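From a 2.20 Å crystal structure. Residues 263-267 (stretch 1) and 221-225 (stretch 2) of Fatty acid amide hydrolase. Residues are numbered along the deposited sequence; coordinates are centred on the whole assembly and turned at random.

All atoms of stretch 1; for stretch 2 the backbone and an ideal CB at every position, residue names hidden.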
# COMPACT_ATOMS: atom_id res chain seq x y z
N ALA A 263 20.02 -0.33 -18.07
CA ALA A 263 20.77 -1.48 -18.58
C ALA A 263 21.15 -1.29 -20.05
O ALA A 263 22.27 -1.63 -20.45
CB ALA A 263 19.97 -2.76 -18.39
N TYR A 264 20.22 -0.76 -20.86
CA TYR A 264 20.49 -0.58 -22.28
C TYR A 264 21.61 0.44 -22.49
O TYR A 264 22.45 0.27 -23.38
CB TYR A 264 19.24 -0.09 -23.03
CG TYR A 264 18.05 -1.02 -23.11
CD1 TYR A 264 18.09 -2.30 -22.58
CD2 TYR A 264 16.88 -0.61 -23.74
CE1 TYR A 264 16.99 -3.15 -22.66
CE2 TYR A 264 15.77 -1.44 -23.82
CZ TYR A 264 15.84 -2.71 -23.27
OH TYR A 264 14.76 -3.56 -23.35
N SER A 265 21.62 1.51 -21.70
CA SER A 265 22.39 2.70 -22.02
C SER A 265 23.67 2.84 -21.22
O SER A 265 24.33 3.87 -21.33
CB SER A 265 21.54 3.96 -21.79
OG SER A 265 20.46 4.03 -22.71
N GLY A 266 24.01 1.86 -20.39
CA GLY A 266 25.29 1.89 -19.70
C GLY A 266 25.34 2.60 -18.36
O GLY A 266 26.40 3.15 -18.02
N CYS A 267 24.26 2.60 -17.57
CA CYS A 267 24.33 3.19 -16.24
C CYS A 267 23.59 2.29 -15.26
O CYS A 267 23.17 1.18 -15.60
CB CYS A 267 23.80 4.63 -16.23
SG CYS A 267 22.11 4.80 -16.79
N UNK A 221 18.47 7.80 -29.00
CA UNK A 221 19.41 6.75 -29.38
C UNK A 221 20.38 6.41 -28.26
O UNK A 221 20.65 7.23 -27.37
CB UNK A 221 20.19 7.17 -30.63
N UNK A 222 20.96 5.20 -28.35
CA UNK A 222 21.88 4.70 -27.31
C UNK A 222 23.24 5.39 -27.41
O UNK A 222 23.83 5.43 -28.49
CB UNK A 222 22.05 3.18 -27.43
N UNK A 223 23.78 5.92 -26.31
CA UNK A 223 25.05 6.66 -26.42
C UNK A 223 26.27 5.78 -26.68
O UNK A 223 27.32 6.31 -27.06
CB UNK A 223 25.29 7.46 -25.14
N UNK A 224 26.20 4.46 -26.50
CA UNK A 224 27.32 3.56 -26.78
C UNK A 224 27.25 2.94 -28.17
O UNK A 224 28.23 2.31 -28.60
CB UNK A 224 27.37 2.45 -25.73
N UNK A 225 26.14 3.11 -28.87
CA UNK A 225 25.92 2.57 -30.20
C UNK A 225 24.67 3.27 -30.72
O UNK A 225 23.56 2.90 -30.33
CB UNK A 225 25.77 1.05 -30.19

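At position 221 the CA-to-CB bond points away from stretch 1, and no atom of stretch 1 lies within 5.5 Å of the ideal CB. Stretch 1 therefore sets no preference. The deposited residue is Lys 221, whose NZ bonds to a residue adjoining one of the stretches.

The CA of position 222 lies 5.7 Å from the CA of Ser 265, the nearest such pair between the stretches, and its ideal CB points sideways, 5.0 Å from Tyr 264 O and 5.1 Å from Ser 265 OG. Near the end of a helix a carbonyl can lack its usual amide partner, so Tyr 264 O is a plausible target for a donor. A short polar side chain able to span that gap would suit, with Asn an obvious candidate; Ser or Thr would have less reach. The residue is Asn 222. With chi1 at -167° (t), its end comes nearer than its CB direction suggests, and ND2 donates to Tyr 264 O at 2.7 Å with an N-H...acceptor angle of 153°. The other end of the amide is also used: OD1 of Asn 222 accepts from the backbone N of position 224 at 2.9 Å and 167°, tying the bridging side chain to its own turn.

Position 223 is the second residue of a type I turn spanning 222 to 225. Its phi of -72° is compatible with proline, and its sideways CB lies 5.3 Å from Ser 265 O. Pro, Ala or a small polar residue could fit. Pro 223 is found, its ring C-gamma endo; CG approaches Ser 265 O to 3.9 Å and CD lies 4.0 Å from Ser 265 OG, a modest packing contact.

At position 224 the CB points toward stretch 1, but nothing there lies within 5.5 Å of it. Only a side chain with reach can make contact, and Gly 266, having no side chain, leaves room for a long aliphatic or aromatic group. Phe 224 takes that room with chi1 -72° (m). CE2 is 3.8 Å from Gly 266 CA and 3.1 Å from Ser 265 O, which sits at the ring edge near its plane. An ideal CB on Gly 266 would fall 2.3 Å from Phe 224 CE2, a clash; at phi/psi 89/32 it would also be jammed against Ser 265 O, which by itself calls for glycine.

Position 225 closes the turn, its N bonding to Asn 222 O at 3.3 Å. Its CB is out of reach of stretch 1, leaving the choice open. It is Asn 225, whose amide bonds outside this contact.

Stretch 2 221-225: KNPFN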
# COMPACT_ATOMS: atom_id res chain seq x y z
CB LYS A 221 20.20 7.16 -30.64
CG LYS A 221 19.36 7.14 -31.92
CD LYS A 221 18.71 5.76 -32.15
CE LYS A 221 18.22 5.63 -33.60
NZ LYS A 221 17.85 4.24 -33.94
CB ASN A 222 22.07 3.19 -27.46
CG ASN A 222 22.75 2.56 -26.25
OD1 ASN A 222 23.82 3.01 -25.80
ND2 ASN A 222 22.14 1.51 -25.73
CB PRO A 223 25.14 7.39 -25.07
CG PRO A 223 24.35 6.55 -24.12
CD PRO A 223 23.22 5.95 -24.94
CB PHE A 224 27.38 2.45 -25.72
CG PHE A 224 27.85 2.93 -24.37
CD1 PHE A 224 29.21 2.95 -24.06
CD2 PHE A 224 26.93 3.37 -23.42
CE1 PHE A 224 29.64 3.40 -22.81
CE2 PHE A 224 27.36 3.82 -22.18
CZ PHE A 224 28.71 3.83 -21.87
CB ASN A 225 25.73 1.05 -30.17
CG ASN A 225 25.51 0.44 -31.55
OD1 ASN A 225 24.96 1.08 -32.45
ND2 ASN A 225 25.93 -0.81 -31.73
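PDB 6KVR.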